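Local coordinates for protein chorismate mutase (Burkholderia thailandensis, PDB 6CNZ) that catalyses the rearrangement of chorismate to prephenate, a step on the route to phenylalanine and tyrosine, at residues 61-65 with 119-123; 67-71 with 127-133; 78-82 with 165-169. All blocks are in the same frame, centred on the assembly; numbering follows the deposited sequence.

Contact 1: 61-65 with 119-123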
loop_
_atom_site.group_PDB
_atom_site.type_symbol
_atom_site.label_atom_id
_atom_site.label_comp_id
_atom_site.label_asym_id
_atom_site.label_seq_id
_atom_site.Cartn_x
_atom_site.Cartn_y
_atom_site.Cartn_z
ATOM N N ARG A 61 21.888 -4.739 0.738
ATOM C CA ARG A 61 21.220 -3.743 -0.103
ATOM C C ARG A 61 21.447 -2.320 0.405
ATOM O O ARG A 61 21.577 -1.387 -0.400
ATOM C CB ARG A 61 19.728 -4.035 -0.186
ATOM C CG ARG A 61 19.376 -5.243 -1.017
ATOM C CD ARG A 61 17.936 -5.658 -0.787
ATOM N NE ARG A 61 17.525 -6.661 -1.764
ATOM C CZ ARG A 61 16.555 -6.495 -2.657
ATOM N NH1 ARG A 61 15.857 -5.370 -2.688
ATOM N NH2 ARG A 61 16.274 -7.470 -3.510
ATOM N N ALA A 62 21.475 -2.128 1.728
ATOM C CA ALA A 62 21.718 -0.794 2.276
ATOM C C ALA A 62 23.039 -0.229 1.773
ATOM O O ALA A 62 23.100 0.909 1.300
ATOM C CB ALA A 62 21.696 -0.836 3.804
ATOM N N THR A 63 24.107 -1.020 1.858
ATOM C CA THR A 63 25.410 -0.592 1.358
ATOM C C THR A 63 25.330 -0.133 -0.092
ATOM O O THR A 63 25.846 0.930 -0.449
ATOM C CB THR A 63 26.407 -1.739 1.491
ATOM O OG1 THR A 63 26.440 -2.173 2.856
ATOM C CG2 THR A 63 27.785 -1.287 1.070
ATOM N N ALA A 64 24.682 -0.929 -0.942
ATOM C CA ALA A 64 24.520 -0.546 -2.341
ATOM C C ALA A 64 23.825 0.802 -2.480
ATOM O O ALA A 64 24.168 1.590 -3.366
ATOM C CB ALA A 64 23.742 -1.625 -3.089
ATOM N N ASN A 65 22.858 1.095 -1.613
ATOM C CA ASN A 65 22.067 2.317 -1.712
ATOM C C ASN A 65 22.608 3.467 -0.866
ATOM O O ASN A 65 21.909 4.474 -0.700
ATOM C CB ASN A 65 20.613 2.046 -1.304
ATOM C CG ASN A 65 19.909 1.068 -2.234
ATOM O OD1 ASN A 65 19.306 1.470 -3.230
ATOM N ND2 ASN A 65 19.970 -0.224 -1.901
ATOM N N THR A 119 10.905 -4.623 0.334
ATOM C CA THR A 119 12.261 -4.491 0.854
ATOM C C THR A 119 13.025 -3.401 0.114
ATOM O O THR A 119 13.540 -2.462 0.730
ATOM C CB THR A 119 12.998 -5.824 0.762
ATOM O OG1 THR A 119 12.339 -6.787 1.594
ATOM C CG2 THR A 119 14.434 -5.656 1.231
ATOM N N GLN A 120 13.067 -3.482 -1.216
ATOM C CA GLN A 120 13.800 -2.480 -1.985
ATOM C C GLN A 120 13.163 -1.095 -1.885
ATOM O O GLN A 120 13.879 -0.089 -1.837
ATOM C CB GLN A 120 13.914 -2.896 -3.452
ATOM C CG GLN A 120 14.806 -1.945 -4.283
ATOM C CD GLN A 120 16.168 -1.634 -3.624
ATOM O OE1 GLN A 120 16.838 -2.520 -3.079
ATOM N NE2 GLN A 120 16.576 -0.368 -3.680
ATOM N N SER A 121 11.827 -1.012 -1.905
ATOM C CA SER A 121 11.179 0.301 -1.797
ATOM C C SER A 121 11.445 0.928 -0.433
ATOM O O SER A 121 11.713 2.132 -0.335
ATOM C CB SER A 121 9.670 0.181 -2.026
ATOM O OG SER A 121 9.386 -0.519 -3.216
ATOM N N LEU A 122 11.375 0.125 0.623
ATOM C CA LEU A 122 11.652 0.627 1.963
ATOM C C LEU A 122 13.097 1.068 2.105
ATOM O O LEU A 122 13.376 2.101 2.729
ATOM C CB LEU A 122 11.321 -0.445 2.992
ATOM C CG LEU A 122 9.816 -0.547 3.234
ATOM C CD1 LEU A 122 9.507 -1.698 4.182
ATOM C CD2 LEU A 122 9.303 0.771 3.812
ATOM N N ILE A 123 14.036 0.303 1.541
ATOM C CA ILE A 123 15.437 0.700 1.655
ATOM C C ILE A 123 15.674 2.009 0.921
ATOM O O ILE A 123 16.362 2.899 1.428
ATOM C CB ILE A 123 16.369 -0.416 1.152
ATOM C CG1 ILE A 123 16.325 -1.580 2.131
ATOM C CG2 ILE A 123 17.797 0.091 1.014
ATOM C CD1 ILE A 123 17.377 -2.613 1.866
#
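Helix-to-helix packing joins the last turn of helix 48-64 (Arg61, Ala62) and Asn65 just after it to the middle of helix 107-129, where Thr119, Gln120 and Ile123 receive them. The nearest CA pair is Ala62 and Ile123, 6.5 Å apart, and the contact is partly buried. Much of the packing is by the Ile123 side chain, whose two branches divide the work. CD1 meets CB of Arg61 at 3.4 Å, whereas CG2 lies 3.6 Å from ND2 of Asn65. That division follows from chi1 of -70°, which sets CG2 anti to the backbone N and sends the CG1-CD1 arm the other way, beside it. The Arg61 chain is extended from CG to NE and reaches to the neighbouring helix, crossing Thr119 at about a right angle, with its CD 4.0 Å from the CG2 methyl of Thr119. Its NH1 comes within 3.0 Å of OE1 of Gln120, but the guanidinium has its stronger partner in its own helix, a salt bridge from NE to Asp57.

The protein is largely helical, without strands, as expected of a type II (AroQ-class) chorismate mutase, and this contact holds two of its helices together. Asn65, the first residue to leave helical geometry, turns its amide back on the helix end: ND2 is modelled 2.5 Å from O of Arg61, very short for a hydrogen bond, so that the length is doubtful. OD1 of Asn65 accepts a weak bond from NE2 of Gln120 at 3.3 Å, with an N-H...O angle of 147°. The two amides come from opposite directions, their planes 29° apart. Phe76 of helix 69-96 packs against Ile123, while Ala62 rests on Ala72 of that helix.

Contact 2: 67-71 with 127-133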
loop_
_atom_site.group_PDB
_atom_site.type_symbol
_atom_site.label_atom_id
_atom_site.label_comp_id
_atom_site.label_asym_id
_atom_site.label_seq_id
_atom_site.Cartn_x
_atom_site.Cartn_y
_atom_site.Cartn_z
ATOM N N VAL A 67 22.969 3.704 2.353
ATOM C CA VAL A 67 22.388 3.776 3.688
ATOM C C VAL A 67 23.297 3.060 4.675
ATOM O O VAL A 67 23.810 1.976 4.379
ATOM C CB VAL A 67 20.986 3.146 3.707
ATOM C CG1 VAL A 67 20.282 3.483 5.007
ATOM C CG2 VAL A 67 20.203 3.617 2.533
ATOM N N ASP A 68 23.455 3.636 5.864
ATOM C CA ASP A 68 24.203 2.991 6.946
ATOM C C ASP A 68 23.646 1.602 7.255
ATOM O O ASP A 68 22.470 1.486 7.637
ATOM C CB ASP A 68 24.158 3.852 8.201
ATOM C CG ASP A 68 24.743 3.149 9.402
ATOM O OD1 ASP A 68 25.962 2.907 9.403
ATOM O OD2 ASP A 68 23.989 2.834 10.340
ATOM N N PRO A 69 24.447 0.535 7.131
ATOM C CA PRO A 69 23.881 -0.820 7.256
ATOM C C PRO A 69 23.193 -1.070 8.587
ATOM O O PRO A 69 22.173 -1.763 8.624
ATOM C CB PRO A 69 25.107 -1.734 7.069
ATOM C CG PRO A 69 26.083 -0.917 6.293
ATOM C CD PRO A 69 25.869 0.515 6.737
ATOM N N ALA A 70 23.715 -0.517 9.685
ATOM C CA ALA A 70 23.095 -0.766 10.983
ATOM C C ALA A 70 21.760 -0.040 11.104
ATOM O O ALA A 70 20.816 -0.549 11.717
ATOM C CB ALA A 70 24.049 -0.354 12.106
ATOM N N TYR A 71 21.667 1.156 10.527
ATOM C CA TYR A 71 20.408 1.887 10.502
ATOM C C TYR A 71 19.343 1.118 9.733
ATOM O O TYR A 71 18.196 1.012 10.180
ATOM C CB TYR A 71 20.654 3.243 9.865
ATOM C CG TYR A 71 19.479 4.166 9.776
ATOM C CD1 TYR A 71 18.755 4.508 10.900
ATOM C CD2 TYR A 71 19.133 4.744 8.563
ATOM C CE1 TYR A 71 17.695 5.379 10.823
ATOM C CE2 TYR A 71 18.080 5.624 8.470
ATOM C CZ TYR A 71 17.363 5.945 9.608
ATOM O OH TYR A 71 16.312 6.832 9.520
ATOM N N ALA A 127 16.661 5.645 2.682
ATOM C CA ALA A 127 17.783 6.459 2.217
ATOM C C ALA A 127 17.401 7.928 2.110
ATOM O O ALA A 127 18.221 8.808 2.387
ATOM C CB ALA A 127 18.282 5.958 0.861
ATOM N N ARG A 128 16.164 8.220 1.697
ATOM C CA ARG A 128 15.770 9.621 1.603
ATOM C C ARG A 128 15.484 10.219 2.965
ATOM O O ARG A 128 15.532 11.445 3.112
ATOM C CB ARG A 128 14.548 9.791 0.704
ATOM C CG ARG A 128 14.852 9.586 -0.774
ATOM C CD ARG A 128 13.576 9.551 -1.582
ATOM N NE ARG A 128 13.803 9.058 -2.936
ATOM C CZ ARG A 128 12.843 8.914 -3.841
ATOM N NH1 ARG A 128 11.596 9.232 -3.527
ATOM N NH2 ARG A 128 13.125 8.449 -5.052
ATOM N N VAL A 129 15.176 9.387 3.957
ATOM C CA VAL A 129 14.920 9.891 5.303
ATOM C C VAL A 129 16.208 10.046 6.104
ATOM O O VAL A 129 16.254 10.858 7.037
ATOM C CB VAL A 129 13.897 8.964 5.985
ATOM C CG1 VAL A 129 13.800 9.223 7.474
ATOM C CG2 VAL A 129 12.531 9.155 5.325
ATOM N N ALA A 130 17.265 9.347 5.718
ATOM C CA ALA A 130 18.521 9.343 6.468
ATOM C C ALA A 130 19.035 10.731 6.846
ATOM O O ALA A 130 19.363 10.930 8.026
ATOM C CB ALA A 130 19.564 8.555 5.664
ATOM N N PRO A 131 19.094 11.731 5.953
ATOM C CA PRO A 131 19.658 13.034 6.361
ATOM C C PRO A 131 18.911 13.702 7.508
ATOM O O PRO A 131 19.439 14.661 8.085
ATOM C CB PRO A 131 19.558 13.886 5.088
ATOM C CG PRO A 131 19.353 12.912 3.962
ATOM C CD PRO A 131 18.581 11.777 4.569
ATOM N N LEU A 132 17.704 13.246 7.835
ATOM C CA LEU A 132 16.878 13.801 8.902
ATOM C C LEU A 132 17.040 13.047 10.211
ATOM O O LEU A 132 16.459 13.456 11.226
ATOM C CB LEU A 132 15.398 13.766 8.496
ATOM C CG LEU A 132 14.806 14.844 7.576
ATOM C CD1 LEU A 132 15.731 15.221 6.415
ATOM C CD2 LEU A 132 13.473 14.362 7.047
ATOM N N ARG A 133 17.817 11.960 10.201
ATOM C CA ARG A 133 17.808 11.006 11.303
ATOM C C ARG A 133 18.093 11.693 12.631
ATOM O O ARG A 133 17.456 11.395 13.644
ATOM C CB ARG A 133 18.831 9.906 11.016
ATOM C CG ARG A 133 18.978 8.856 12.082
ATOM C CD ARG A 133 20.096 7.905 11.699
ATOM N NE ARG A 133 20.292 6.865 12.697
ATOM C CZ ARG A 133 21.266 5.965 12.649
ATOM N NH1 ARG A 133 22.141 5.982 11.649
ATOM N NH2 ARG A 133 21.369 5.053 13.601
HETATM O O HOH W 1 23.410 3.581 12.826
#
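Tyr71 lies with one ring face against the extended side chain of Arg133. The two run past each other in opposite directions, and the CD methylene of Arg133 sits 3.9 Å from the centroid of the Tyr71 ring, 22° off its normal, a CH-pi contact. Farther out, the guanidinium covers the ring's CD1 side: NE of Arg133 is 3.3 Å from CD1 of Tyr71, and the two planes are 22° apart. With CG of Tyr71 anti to the backbone N (chi1 -179°), the ring extends toward the 127-133 segment; its hydroxyl touches CG1 of Val129 and bonds to the carbonyl of Val170, outside both segments.

Asp68 is the N-cap of helix 69-96. Its OD2 accepts the N-H of Tyr71 at 2.9 Å, from above the carboxylate plane. The same oxygen makes a long salt bridge to NH1 of Arg133 (3.9 Å) and takes a hydrogen bond from a water, which in turn accepts from NH2 of Arg133, so the link between the charges is largely water-mediated. Deeper in, CG2 of Val67 presses on CB of Ala127 at 3.5 Å, tight for two carbons, as the chain turns from helix 48-64 into helix 69-96.

Contact 3: 78-82 with 165-169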
loop_
_atom_site.group_PDB
_atom_site.type_symbol
_atom_site.label_atom_id
_atom_site.label_comp_id
_atom_site.label_asym_id
_atom_site.label_seq_id
_atom_site.Cartn_x
_atom_site.Cartn_y
_atom_site.Cartn_z
ATOM N N ASP A 78 12.650 -3.702 13.291
ATOM C CA ASP A 78 11.354 -3.143 13.675
ATOM C C ASP A 78 10.226 -3.587 12.739
ATOM O O ASP A 78 9.084 -3.741 13.190
ATOM C CB ASP A 78 11.417 -1.614 13.717
ATOM C CG ASP A 78 12.237 -1.094 14.898
ATOM O OD1 ASP A 78 12.385 -1.817 15.901
ATOM O OD2 ASP A 78 12.704 0.056 14.833
ATOM N N GLN A 79 10.503 -3.753 11.436
ATOM C CA GLN A 79 9.461 -4.244 10.522
ATOM C C GLN A 79 9.030 -5.650 10.904
ATOM O O GLN A 79 7.831 -5.960 10.944
ATOM C CB GLN A 79 9.938 -4.233 9.061
ATOM C CG GLN A 79 10.422 -2.863 8.538
ATOM C CD GLN A 79 9.557 -1.704 9.003
ATOM O OE1 GLN A 79 8.411 -1.548 8.562
ATOM N NE2 GLN A 79 10.105 -0.871 9.898
ATOM N N ILE A 80 10.012 -6.514 11.180
ATOM C CA ILE A 80 9.758 -7.879 11.641
ATOM C C ILE A 80 8.987 -7.870 12.964
ATOM O O ILE A 80 7.951 -8.534 13.099
ATOM C CB ILE A 80 11.095 -8.639 11.757
ATOM C CG1 ILE A 80 11.714 -8.825 10.367
ATOM C CG2 ILE A 80 10.933 -9.988 12.492
ATOM C CD1 ILE A 80 13.211 -9.149 10.397
ATOM N N ALA A 81 9.476 -7.117 13.961
ATOM C CA ALA A 81 8.773 -7.029 15.244
ATOM C C ALA A 81 7.318 -6.610 15.059
ATOM O O ALA A 81 6.411 -7.156 15.703
ATOM C CB ALA A 81 9.484 -6.030 16.163
ATOM N N ALA A 82 7.089 -5.617 14.196
ATOM C CA ALA A 82 5.745 -5.096 13.955
ATOM C C ALA A 82 4.864 -6.135 13.277
ATOM O O ALA A 82 3.686 -6.299 13.632
ATOM C CB ALA A 82 5.825 -3.832 13.094
ATOM N N THR A 165 5.444 0.576 16.357
ATOM C CA THR A 165 6.621 -0.285 16.490
ATOM C C THR A 165 7.506 -0.196 15.252
ATOM O O THR A 165 8.726 -0.029 15.357
ATOM C CB THR A 165 6.190 -1.737 16.731
ATOM O OG1 THR A 165 5.420 -1.814 17.932
ATOM C CG2 THR A 165 7.401 -2.663 16.861
ATOM N N ALA A 166 6.895 -0.261 14.066
ATOM C CA ALA A 166 7.665 -0.335 12.831
ATOM C C ALA A 166 8.459 0.934 12.570
ATOM O O ALA A 166 9.464 0.896 11.848
ATOM C CB ALA A 166 6.743 -0.608 11.638
ATOM N N LEU A 167 8.006 2.068 13.089
ATOM C CA LEU A 167 8.666 3.340 12.826
ATOM C C LEU A 167 9.388 3.876 14.060
ATOM O O LEU A 167 9.646 5.077 14.153
ATOM C CB LEU A 167 7.643 4.345 12.304
ATOM C CG LEU A 167 6.959 3.831 11.017
ATOM C CD1 LEU A 167 5.703 4.621 10.654
ATOM C CD2 LEU A 167 7.962 3.843 9.863
ATOM N N SER A 168 9.742 3.004 15.000
ATOM C CA SER A 168 10.201 3.463 16.304
ATOM C C SER A 168 11.700 3.752 16.363
ATOM O O SER A 168 12.166 4.284 17.375
ATOM C CB SER A 168 9.803 2.451 17.393
ATOM O OG SER A 168 10.530 1.229 17.297
ATOM N N HIS A 169 12.467 3.463 15.304
ATOM C CA HIS A 169 13.875 3.865 15.262
ATOM C C HIS A 169 14.215 4.604 13.973
ATOM O O HIS A 169 15.364 4.574 13.516
ATOM C CB HIS A 169 14.807 2.671 15.444
ATOM C CG HIS A 169 14.601 1.948 16.732
ATOM N ND1 HIS A 169 13.663 0.950 16.880
ATOM C CD2 HIS A 169 15.184 2.101 17.946
ATOM C CE1 HIS A 169 13.688 0.505 18.125
ATOM N NE2 HIS A 169 14.603 1.188 18.792
HETATM O O HOH W 2 11.958 1.930 13.112
#
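Asp78 and His169 form a His-carboxylate hydrogen bond, ND1 donating to OD2 with an N-H...O angle of 156°. The modelled separation of ND1 and OD2, 2.4 Å, is very short, so its exact length is doubtful. The carboxylate meets the edge of the imidazole nearly in plane, the two planes 21° apart. OD2 of Asp78 also accepts from a water that donates to the carbonyl of Ala166 and receives the backbone N-H of His169.

That carbonyl is gripped a second time: NE2 of Gln79 donates to O of Ala166 at 2.7 Å. The Gln79 chain leaves its backbone pointing away and is folded back by a bend at chi2 (-41°); NE2 also donates to Phe75 O. Ser168 OG bonds to the carbonyl of Thr165, closing the turn after helix 157-166.

Packing lies beyond these bonds. CG2 of Thr165 reaches CB of Ala81 at 4.0 Å. The backbones come close, the CA atoms of Asp78 and Ala166 being 4.7 Å apart, with CB of Ala82 and CB of Ala166 meeting nearby at 3.7 Å. Since Gln79 and the water share the Ala166 carbonyl, the polar groups ending helix 157-166 are tied to helix 69-96.

Contacts 1 and 2 are neighbours, their centres 10 Å apart, and share helix 107-129. They meet directly where helix 48-64 gives way to helix 69-96: the carbonyl O of Ala62 lies 3.0 Å from the N of Val67, a probable hydrogen bond. Contact 3 uses helix 69-96 further along, its centre about 6 Å from the chain's centre, against about 14 and 16 Å for the centres of contacts 1 and 2. It meets contact 2 through CE1 of Tyr71 and O of His169, 3.7 Å apart, but does not touch contact 1. A nitrate, probably from the crystallisation liquor, lies about 6 Å from the Gln79 side chain and may mark a pocket beside contact 3.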